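PDB 2I3D: hypothetical protein Atu1826 from Agrobacterium tumefaciens, which is of unknown function but is probably a hydrolase of the alpha/beta-hydrolase fold, akin to X-Pro dipeptidyl-peptidases. Local coordinates for residues Gly148-Asp160 and Ile173-Val187. Residues are numbered along the deposited sequence; the frame is centred on the assembly and turned at random.
Sequences GFMSIAPQPNTYD and IINGDADKVAPEKDV
Ser-151 and Ile-152 pair in parallel with Ile-173 and Ile-174, joining two neighbouring strands of the central sheet. Ile-174 N donates to Ser-151 O at 3.0 Å. Ala-153 N donates to Ile-174 O at 2.8 Å, almost straight (175° at the hydrogen). This second bond holds the chain where it leaves strand 146-152.

Apolar packing lies on both faces of the pair. On one face, Ile-152 CG1 meets Ile-174 CG2 at 3.7 Å, the two side chains running side by side. On the other, Ile-173 CG1 reaches the edge of the Phe-149 ring, near its plane, and Ile-173 CG2 touches Pro-154 CG at 3.9 Å. Pro-154 CG also meets Val-187 CG1. Pro-156 continues this row, its CD near Val-187 CG2.

Beyond the strands, polar and apolar groups both meet. Ala-182 CB packs on Pro-154 O at 3.3 Å and on Gln-155 CA. With its CG between the backbone N and the carbonyl carbon (chi1 56°), Asn-157 donates from ND2 to Val-181 O at 3.2 Å, the acceptor in the amide plane. Asn-157 CB lies against Asp-186 OD1 of helix 184-195. A water donates to both Pro-154 O and Asp-179 OD2. Asp-179 OD1 accepts from Ala-182 N at 2.8 Å, an Asx motif in which the N-H comes from above the carboxylate plane.

Asp-179 OD2 is also hydrogen-bonded to His-212 ND1, so both oxygens are held. With Ser-130 on a probable nucleophile elbow, this geometry is consistent with a Ser-His-Asp catalytic triad, the acid following a strand as in other alpha/beta hydrolases. Gln-155 touches Ser-130. Strand 146-152 lies between strands 124-129 and 171-176. Helix 184-195, N-capped by Pro-183, brings Val-187 against Pro-154 and Pro-156. Helix 131-142 packs on Phe-149 and Ser-151, while helix 218-233 packs on Ile-174 across the sheet.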
# COMPACT_ATOMS: atom_id res chain seq x y z
N GLY B 148 18.11 12.57 12.63
CA GLY B 148 17.48 12.92 11.34
C GLY B 148 16.12 12.27 11.30
O GLY B 148 15.88 11.23 11.94
N PHE B 149 15.25 12.85 10.47
CA PHE B 149 13.95 12.25 10.25
C PHE B 149 13.48 12.47 8.82
O PHE B 149 13.98 13.39 8.14
CB PHE B 149 12.89 12.86 11.20
CG PHE B 149 12.63 14.35 10.94
CD1 PHE B 149 11.69 14.76 10.00
CD2 PHE B 149 13.36 15.33 11.62
CE1 PHE B 149 11.46 16.13 9.75
CE2 PHE B 149 13.12 16.68 11.39
CZ PHE B 149 12.18 17.08 10.44
N MSE B 150 12.53 11.63 8.41
CA MSE B 150 11.76 11.86 7.21
C MSE B 150 10.30 11.77 7.63
O MSE B 150 9.92 10.79 8.33
CB MSE B 150 12.05 10.78 6.18
CG MSE B 150 13.46 10.83 5.67
SE MSE B 150 13.61 9.42 4.32
CE MSE B 150 15.52 9.68 4.00
N SER B 151 9.50 12.77 7.22
CA SER B 151 8.06 12.78 7.52
C SER B 151 7.35 12.90 6.19
O SER B 151 7.38 13.96 5.57
CB SER B 151 7.67 13.94 8.42
OG SER B 151 8.10 13.68 9.72
N ILE B 152 6.76 11.79 5.75
CA ILE B 152 6.10 11.69 4.47
C ILE B 152 4.58 11.91 4.73
O ILE B 152 3.96 11.18 5.51
CB ILE B 152 6.30 10.32 3.84
CG1 ILE B 152 7.79 10.12 3.52
CG2 ILE B 152 5.50 10.25 2.55
CD1 ILE B 152 8.75 9.86 4.71
N ALA B 153 4.03 12.93 4.09
CA ALA B 153 2.57 13.22 4.20
C ALA B 153 2.09 13.43 5.64
O ALA B 153 1.11 12.81 6.05
CB ALA B 153 1.69 12.11 3.53
N PRO B 154 2.73 14.33 6.39
CA PRO B 154 2.25 14.59 7.76
C PRO B 154 0.86 15.28 7.74
O PRO B 154 0.51 15.91 6.72
CB PRO B 154 3.33 15.53 8.31
CG PRO B 154 3.74 16.36 7.10
CD PRO B 154 3.76 15.30 5.96
N GLN B 155 0.07 15.18 8.84
CA GLN B 155 -1.32 15.63 8.80
C GLN B 155 -1.50 16.61 9.96
O GLN B 155 -2.15 16.29 10.95
CB GLN B 155 -2.28 14.45 9.02
CG GLN B 155 -2.13 13.30 8.03
CD GLN B 155 -2.65 12.03 8.68
OE1 GLN B 155 -3.77 11.53 8.39
NE2 GLN B 155 -1.85 11.50 9.58
N PRO B 156 -0.90 17.80 9.85
CA PRO B 156 -0.98 18.73 11.01
C PRO B 156 -2.36 19.41 11.22
O PRO B 156 -2.55 20.14 12.21
CB PRO B 156 0.05 19.82 10.68
CG PRO B 156 0.19 19.78 9.11
CD PRO B 156 -0.09 18.32 8.73
N ASN B 157 -3.29 19.18 10.29
CA ASN B 157 -4.68 19.58 10.45
C ASN B 157 -5.48 18.55 11.25
O ASN B 157 -6.55 18.87 11.75
CB ASN B 157 -5.34 19.82 9.05
CG ASN B 157 -5.26 18.59 8.11
OD1 ASN B 157 -4.36 17.77 8.20
ND2 ASN B 157 -6.27 18.45 7.20
N THR B 158 -4.97 17.31 11.35
CA THR B 158 -5.68 16.21 12.03
C THR B 158 -5.03 15.82 13.36
O THR B 158 -5.74 15.41 14.32
CB THR B 158 -5.64 14.94 11.11
OG1 THR B 158 -6.19 15.28 9.83
CG2 THR B 158 -6.39 13.77 11.76
N TYR B 159 -3.70 15.90 13.40
CA TYR B 159 -2.93 15.55 14.61
C TYR B 159 -2.14 16.78 15.01
O TYR B 159 -1.74 17.58 14.14
CB TYR B 159 -1.99 14.37 14.35
CG TYR B 159 -2.78 13.12 14.00
CD1 TYR B 159 -3.58 12.49 14.95
CD2 TYR B 159 -2.72 12.56 12.73
CE1 TYR B 159 -4.30 11.36 14.66
CE2 TYR B 159 -3.47 11.41 12.42
CZ TYR B 159 -4.26 10.85 13.39
OH TYR B 159 -4.97 9.71 13.09
N ASP B 160 -1.92 16.91 16.31
CA ASP B 160 -1.28 18.07 16.90
C ASP B 160 0.26 17.95 16.83
O ASP B 160 0.86 17.14 17.53
CB ASP B 160 -1.76 18.17 18.36
CG ASP B 160 -1.13 19.32 19.12
OD1 ASP B 160 -0.59 20.27 18.47
OD2 ASP B 160 -1.20 19.27 20.38
N ILE B 173 10.54 16.87 5.06
CA ILE B 173 9.08 16.77 5.06
C ILE B 173 8.73 16.76 3.59
O ILE B 173 9.17 17.63 2.82
CB ILE B 173 8.42 17.94 5.81
CG1 ILE B 173 8.76 17.84 7.29
CG2 ILE B 173 6.92 17.94 5.60
CD1 ILE B 173 8.25 18.99 8.17
N ILE B 174 7.93 15.75 3.18
CA ILE B 174 7.58 15.66 1.77
C ILE B 174 6.09 15.36 1.64
O ILE B 174 5.56 14.51 2.36
CB ILE B 174 8.53 14.65 1.00
CG1 ILE B 174 8.17 14.51 -0.46
CG2 ILE B 174 8.55 13.29 1.77
CD1 ILE B 174 9.48 14.04 -1.20
N ASN B 175 5.41 16.12 0.79
CA ASN B 175 3.93 16.01 0.67
C ASN B 175 3.56 16.33 -0.75
O ASN B 175 4.36 16.92 -1.49
CB ASN B 175 3.17 16.94 1.64
CG ASN B 175 3.40 18.45 1.35
OD1 ASN B 175 2.45 19.24 1.13
ND2 ASN B 175 4.66 18.87 1.39
N GLY B 176 2.38 15.91 -1.14
CA GLY B 176 1.91 16.21 -2.50
C GLY B 176 0.94 17.37 -2.61
O GLY B 176 0.14 17.61 -1.71
N ASP B 177 0.91 18.01 -3.77
CA ASP B 177 0.04 19.19 -3.93
C ASP B 177 -1.39 18.78 -4.33
O ASP B 177 -2.26 19.65 -4.49
CB ASP B 177 0.62 20.24 -4.89
CG ASP B 177 0.70 19.76 -6.33
OD1 ASP B 177 0.12 18.70 -6.68
OD2 ASP B 177 1.35 20.49 -7.14
N ALA B 178 -1.64 17.48 -4.46
CA ALA B 178 -3.00 16.97 -4.75
C ALA B 178 -3.58 16.20 -3.55
O ALA B 178 -4.58 15.47 -3.65
CB ALA B 178 -2.96 16.08 -6.00
N ASP B 179 -2.93 16.36 -2.39
CA ASP B 179 -3.30 15.68 -1.14
C ASP B 179 -4.57 16.36 -0.57
O ASP B 179 -4.53 17.54 -0.19
CB ASP B 179 -2.12 15.74 -0.16
CG ASP B 179 -2.33 14.92 1.07
OD1 ASP B 179 -3.48 14.67 1.48
OD2 ASP B 179 -1.31 14.52 1.67
N LYS B 180 -5.68 15.61 -0.52
CA LYS B 180 -6.92 16.18 0.05
C LYS B 180 -7.12 15.80 1.51
O LYS B 180 -8.01 16.36 2.20
CB LYS B 180 -8.15 15.72 -0.79
CG LYS B 180 -8.13 16.40 -2.17
CD LYS B 180 -9.35 16.08 -3.00
CE LYS B 180 -9.16 16.58 -4.44
NZ LYS B 180 -9.06 18.08 -4.55
N VAL B 181 -6.32 14.83 1.97
CA VAL B 181 -6.28 14.40 3.39
C VAL B 181 -5.59 15.47 4.27
O VAL B 181 -6.11 15.89 5.32
CB VAL B 181 -5.59 13.04 3.57
CG1 VAL B 181 -5.42 12.72 5.06
CG2 VAL B 181 -6.41 11.89 2.89
N ALA B 182 -4.40 15.88 3.81
CA ALA B 182 -3.60 16.91 4.49
C ALA B 182 -3.16 17.92 3.43
O ALA B 182 -2.11 17.74 2.80
CB ALA B 182 -2.37 16.24 5.15
N PRO B 183 -4.01 18.92 3.14
CA PRO B 183 -3.72 19.90 2.08
C PRO B 183 -2.41 20.67 2.25
O PRO B 183 -1.88 20.80 3.34
CB PRO B 183 -4.91 20.85 2.16
CG PRO B 183 -6.06 19.91 2.64
CD PRO B 183 -5.37 19.13 3.71
N GLU B 184 -1.91 21.18 1.13
CA GLU B 184 -0.65 21.92 1.09
C GLU B 184 -0.67 23.04 2.08
O GLU B 184 0.34 23.30 2.70
CB GLU B 184 -0.49 22.61 -0.27
CG GLU B 184 0.08 21.86 -1.37
CD GLU B 184 0.48 22.83 -2.48
OE1 GLU B 184 -0.37 23.13 -3.31
OE2 GLU B 184 1.61 23.35 -2.47
N LYS B 185 -1.78 23.76 2.18
CA LYS B 185 -1.78 24.90 3.08
C LYS B 185 -1.45 24.46 4.51
O LYS B 185 -0.75 25.17 5.23
CB LYS B 185 -3.12 25.62 3.04
CG LYS B 185 -3.29 26.76 4.06
CD LYS B 185 -4.54 27.69 3.69
CE LYS B 185 -5.85 27.04 4.07
NZ LYS B 185 -6.97 28.02 3.79
N ASP B 186 -1.98 23.31 4.93
CA ASP B 186 -1.76 22.86 6.29
C ASP B 186 -0.31 22.40 6.46
O ASP B 186 0.34 22.72 7.48
CB ASP B 186 -2.71 21.73 6.62
CG ASP B 186 -4.13 22.17 6.46
OD1 ASP B 186 -4.68 22.72 7.42
OD2 ASP B 186 -4.67 22.04 5.35
N VAL B 187 0.19 21.63 5.49
CA VAL B 187 1.61 21.23 5.61
C VAL B 187 2.54 22.45 5.59
O VAL B 187 3.52 22.48 6.33
CB VAL B 187 2.02 20.17 4.56
CG1 VAL B 187 3.50 19.74 4.83
CG2 VAL B 187 1.10 18.97 4.71
O HOH W 1 0.67 15.67 3.74